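Local coordinates for prophage pi2 protein 01, integrase (Lactococcus lactis, PDB 3LYS) that probably binds DNA as the core-binding part of a phage integrase, a recombinase that is expected to insert prophage DNA into the host chromosome, at residues Lys30-Tyr42 and Thr66-Val79. The protein carries 1 engineered substitution. Sequence-based numbering, arbitrary orientation.
Sequences KGYEQTLKYLKTY and THAKASTKGFHTRV
Thr35 and Arg78 meet where helix 26-42 crosses helix 69-88. The short axes of residues 30-42 and 69-79 run nearly perpendicular, at 91°, and approach to 9.7 Å. Thr35 is a knob in a hole formed by Gly74, Phe75, Arg78 and Val79. Its two branches do different work. Thr35 OG1 accepts a hydrogen bond from Arg78 NE at 2.6 Å and lies somewhat out of the guanidinium plane. CG2, anti to the backbone N, turns to the apolar side, against Phe75 CD1 and Val79 CG2. The Arg78 chain bends at its third torsion (chi3 -85°), which leaves NE at Thr35 OG1 and one face of the guanidinium against Gly31 CA. Before the bend, Arg78 CD sits over the centre of the Tyr32 ring, a CH-pi contact of 3.7 Å from CD to the ring centroid. The end of the Phe75 side chain, with CG anti to the backbone N, comes up to helix 26-42. Leu39 CD1 meets the edge of the Phe75 ring, 3.4 Å from Phe75 CZ, and Tyr38 CB touches Phe75 CE1 obliquely. Toward the end of helix 26-42, the His67 ring lies between two tyrosines. His67 NE2 donates to Tyr42 OH at 3.0 Å, with the hydroxyl in the imidazole plane but the bond bent to 136°. A weak hydrogen bond of 3.3 Å links Tyr42 OH to Thr66 OG1. The Tyr38 ring meets the His67 ring obliquely. Phe63 of helix 53-64 stacks on His67 and meets Tyr38 edge-to-face, while Phe12 of helix 8-19 touches Thr35 and Leu39. The contact thus joins two helices of the small all-helical, SAM-like core-binding domain of phage integrases, packed almost at right angles around an aromatic core.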
# COMPACT_ATOMS: atom_id res chain seq x y z
N LYS A 30 14.29 0.55 -3.02
CA LYS A 30 13.90 -0.33 -4.11
C LYS A 30 12.56 -0.97 -3.77
O LYS A 30 11.70 -1.14 -4.63
CB LYS A 30 14.96 -1.41 -4.31
CG LYS A 30 16.25 -0.95 -5.00
CD LYS A 30 16.01 -0.63 -6.48
CE LYS A 30 17.31 -0.45 -7.27
NZ LYS A 30 18.18 -1.67 -7.24
N GLY A 31 12.40 -1.32 -2.49
CA GLY A 31 11.18 -1.95 -2.03
C GLY A 31 9.95 -1.12 -2.29
O GLY A 31 8.93 -1.63 -2.76
N TYR A 32 10.03 0.17 -1.98
CA TYR A 32 8.91 1.06 -2.19
C TYR A 32 8.61 1.20 -3.68
O TYR A 32 7.45 1.34 -4.07
CB TYR A 32 9.19 2.43 -1.56
CG TYR A 32 9.22 2.40 -0.04
CD1 TYR A 32 10.27 1.79 0.65
CD2 TYR A 32 8.18 2.97 0.70
CE1 TYR A 32 10.28 1.74 2.05
CE2 TYR A 32 8.19 2.92 2.09
CZ TYR A 32 9.24 2.31 2.75
OH TYR A 32 9.25 2.26 4.12
N GLU A 33 9.64 1.17 -4.51
CA GLU A 33 9.42 1.30 -5.93
C GLU A 33 8.67 0.07 -6.42
O GLU A 33 7.79 0.18 -7.28
CB GLU A 33 10.75 1.42 -6.66
CG GLU A 33 11.73 2.36 -6.00
CD GLU A 33 12.78 2.88 -6.96
OE1 GLU A 33 12.44 3.76 -7.79
OE2 GLU A 33 13.93 2.39 -6.90
N GLN A 34 9.01 -1.08 -5.84
CA GLN A 34 8.36 -2.36 -6.19
C GLN A 34 6.91 -2.32 -5.73
O GLN A 34 5.99 -2.63 -6.48
CB GLN A 34 9.07 -3.53 -5.50
CG GLN A 34 8.45 -4.88 -5.81
CD GLN A 34 8.46 -5.21 -7.30
OE1 GLN A 34 9.50 -5.53 -7.88
NE2 GLN A 34 7.30 -5.12 -7.94
N THR A 35 6.73 -1.96 -4.48
CA THR A 35 5.40 -1.87 -3.92
C THR A 35 4.56 -0.92 -4.78
O THR A 35 3.38 -1.16 -5.01
CB THR A 35 5.48 -1.38 -2.47
OG1 THR A 35 6.16 -2.37 -1.69
CG2 THR A 35 4.09 -1.17 -1.91
N LEU A 36 5.19 0.15 -5.26
CA LEU A 36 4.51 1.11 -6.11
C LEU A 36 4.04 0.37 -7.36
O LEU A 36 2.87 0.42 -7.72
CB LEU A 36 5.45 2.24 -6.51
CG LEU A 36 5.03 3.05 -7.74
CD1 LEU A 36 3.71 3.75 -7.48
CD2 LEU A 36 6.11 4.05 -8.09
N LYS A 37 4.98 -0.29 -8.02
CA LYS A 37 4.70 -1.06 -9.23
C LYS A 37 3.52 -2.00 -8.98
O LYS A 37 2.52 -1.97 -9.69
CB LYS A 37 5.94 -1.87 -9.61
CG LYS A 37 5.89 -2.62 -10.94
CD LYS A 37 7.25 -3.24 -11.29
CE LYS A 37 7.20 -3.99 -12.63
NZ LYS A 37 8.54 -4.46 -13.08
N TYR A 38 3.66 -2.83 -7.95
CA TYR A 38 2.61 -3.77 -7.57
C TYR A 38 1.28 -3.03 -7.49
O TYR A 38 0.29 -3.44 -8.09
CB TYR A 38 2.92 -4.38 -6.21
CG TYR A 38 3.95 -5.48 -6.23
CD1 TYR A 38 4.74 -5.72 -5.13
CD2 TYR A 38 4.10 -6.31 -7.34
CE1 TYR A 38 5.65 -6.77 -5.11
CE2 TYR A 38 5.02 -7.37 -7.33
CZ TYR A 38 5.78 -7.58 -6.19
OH TYR A 38 6.66 -8.63 -6.10
N LEU A 39 1.28 -1.94 -6.75
CA LEU A 39 0.09 -1.14 -6.59
C LEU A 39 -0.53 -0.79 -7.95
O LEU A 39 -1.74 -0.90 -8.12
CB LEU A 39 0.41 0.12 -5.80
CG LEU A 39 -0.59 0.57 -4.75
CD1 LEU A 39 -0.93 -0.57 -3.81
CD2 LEU A 39 -0.00 1.72 -3.97
N LYS A 40 0.28 -0.38 -8.91
CA LYS A 40 -0.25 -0.00 -10.21
C LYS A 40 -0.95 -1.16 -10.90
O LYS A 40 -1.92 -0.97 -11.65
CB LYS A 40 0.86 0.55 -11.11
CG LYS A 40 1.47 1.86 -10.63
CD LYS A 40 2.43 2.39 -11.67
CE LYS A 40 3.04 3.72 -11.23
NZ LYS A 40 4.03 4.23 -12.22
N THR A 41 -0.45 -2.36 -10.65
CA THR A 41 -1.00 -3.59 -11.24
C THR A 41 -2.30 -4.01 -10.54
O THR A 41 -3.39 -3.82 -11.08
CB THR A 41 0.02 -4.74 -11.12
OG1 THR A 41 1.26 -4.34 -11.70
CG2 THR A 41 -0.49 -5.96 -11.83
N TYR A 42 -2.17 -4.57 -9.34
CA TYR A 42 -3.32 -5.04 -8.58
C TYR A 42 -4.39 -4.00 -8.29
O TYR A 42 -5.56 -4.34 -8.15
CB TYR A 42 -2.84 -5.65 -7.29
CG TYR A 42 -2.06 -6.90 -7.53
CD1 TYR A 42 -2.68 -8.14 -7.51
CD2 TYR A 42 -0.70 -6.85 -7.79
CE1 TYR A 42 -1.97 -9.30 -7.75
CE2 TYR A 42 0.02 -8.00 -8.02
CZ TYR A 42 -0.62 -9.22 -8.00
OH TYR A 42 0.09 -10.38 -8.20
N THR A 66 0.11 -15.62 -5.76
CA THR A 66 1.18 -15.60 -6.77
C THR A 66 2.45 -15.03 -6.16
O THR A 66 3.42 -14.76 -6.86
CB THR A 66 0.81 -14.73 -8.01
OG1 THR A 66 0.03 -13.59 -7.60
CG2 THR A 66 0.04 -15.54 -9.04
N HIS A 67 2.44 -14.86 -4.84
CA HIS A 67 3.59 -14.32 -4.14
C HIS A 67 3.76 -15.02 -2.80
O HIS A 67 2.79 -15.51 -2.23
CB HIS A 67 3.40 -12.83 -3.90
CG HIS A 67 3.32 -12.03 -5.16
ND1 HIS A 67 4.44 -11.64 -5.85
CD2 HIS A 67 2.26 -11.63 -5.90
CE1 HIS A 67 4.08 -11.02 -6.96
NE2 HIS A 67 2.76 -11.00 -7.02
N ALA A 68 4.99 -15.04 -2.30
CA ALA A 68 5.25 -15.67 -1.02
C ALA A 68 4.73 -14.81 0.13
O ALA A 68 4.46 -13.61 -0.03
CB ALA A 68 6.73 -15.91 -0.86
N LYS A 69 4.58 -15.44 1.29
CA LYS A 69 4.08 -14.75 2.48
C LYS A 69 4.98 -13.54 2.77
O LYS A 69 4.51 -12.40 2.80
CB LYS A 69 4.06 -15.71 3.68
CG LYS A 69 3.31 -15.19 4.92
CD LYS A 69 3.40 -16.19 6.08
CE LYS A 69 2.64 -15.73 7.32
NZ LYS A 69 1.17 -15.60 7.08
N ALA A 70 6.26 -13.79 2.97
CA ALA A 70 7.19 -12.71 3.25
C ALA A 70 7.00 -11.54 2.27
O ALA A 70 6.99 -10.38 2.67
CB ALA A 70 8.63 -13.22 3.19
N SER A 71 6.83 -11.87 0.99
CA SER A 71 6.66 -10.87 -0.06
C SER A 71 5.35 -10.10 0.05
O SER A 71 5.33 -8.86 0.00
CB SER A 71 6.73 -11.54 -1.44
OG SER A 71 6.49 -10.62 -2.49
N THR A 72 4.26 -10.82 0.20
CA THR A 72 2.96 -10.19 0.31
C THR A 72 2.96 -9.29 1.55
O THR A 72 2.37 -8.21 1.54
CB THR A 72 1.84 -11.27 0.35
OG1 THR A 72 0.55 -10.64 0.38
CG2 THR A 72 2.02 -12.16 1.55
N LYS A 73 3.65 -9.73 2.61
CA LYS A 73 3.74 -8.97 3.85
C LYS A 73 4.39 -7.61 3.64
O LYS A 73 3.90 -6.59 4.12
CB LYS A 73 4.60 -9.71 4.88
CG LYS A 73 4.72 -8.97 6.19
CD LYS A 73 5.64 -9.71 7.14
CE LYS A 73 5.28 -9.42 8.60
NZ LYS A 73 3.91 -9.95 8.94
N GLY A 74 5.53 -7.64 2.95
CA GLY A 74 6.27 -6.43 2.64
C GLY A 74 5.40 -5.43 1.91
O GLY A 74 5.46 -4.23 2.17
N PHE A 75 4.58 -5.92 0.98
CA PHE A 75 3.68 -5.05 0.23
C PHE A 75 2.74 -4.33 1.20
O PHE A 75 2.71 -3.10 1.26
CB PHE A 75 2.86 -5.88 -0.74
CG PHE A 75 1.79 -5.10 -1.42
CD1 PHE A 75 2.10 -4.07 -2.27
CD2 PHE A 75 0.45 -5.41 -1.22
CE1 PHE A 75 1.10 -3.35 -2.92
CE2 PHE A 75 -0.55 -4.69 -1.87
CZ PHE A 75 -0.23 -3.67 -2.71
N HIS A 76 1.99 -5.13 1.95
CA HIS A 76 1.03 -4.62 2.91
C HIS A 76 1.68 -3.58 3.83
O HIS A 76 1.32 -2.40 3.81
CB HIS A 76 0.46 -5.77 3.74
CG HIS A 76 -0.33 -5.33 4.93
ND1 HIS A 76 -1.47 -4.56 4.82
CD2 HIS A 76 -0.16 -5.56 6.26
CE1 HIS A 76 -1.97 -4.34 6.02
NE2 HIS A 76 -1.20 -4.93 6.91
N THR A 77 2.63 -4.02 4.63
CA THR A 77 3.30 -3.11 5.54
C THR A 77 3.62 -1.75 4.90
O THR A 77 3.21 -0.71 5.43
CB THR A 77 4.58 -3.77 6.10
OG1 THR A 77 5.45 -2.77 6.62
CG2 THR A 77 5.27 -4.56 5.04
N ARG A 78 4.32 -1.74 3.77
CA ARG A 78 4.66 -0.49 3.10
C ARG A 78 3.43 0.35 2.72
O ARG A 78 3.41 1.56 2.92
CB ARG A 78 5.53 -0.76 1.85
CG ARG A 78 7.00 -1.06 2.18
CD ARG A 78 7.91 -1.07 0.95
NE ARG A 78 7.94 -2.36 0.26
CZ ARG A 78 8.41 -3.49 0.79
NH1 ARG A 78 8.40 -4.62 0.09
NH2 ARG A 78 8.88 -3.49 2.03
N VAL A 79 2.40 -0.29 2.18
CA VAL A 79 1.21 0.46 1.83
C VAL A 79 0.59 1.04 3.08
O VAL A 79 0.13 2.17 3.11
CB VAL A 79 0.16 -0.44 1.18
CG1 VAL A 79 -1.06 0.39 0.84
CG2 VAL A 79 0.73 -1.12 -0.05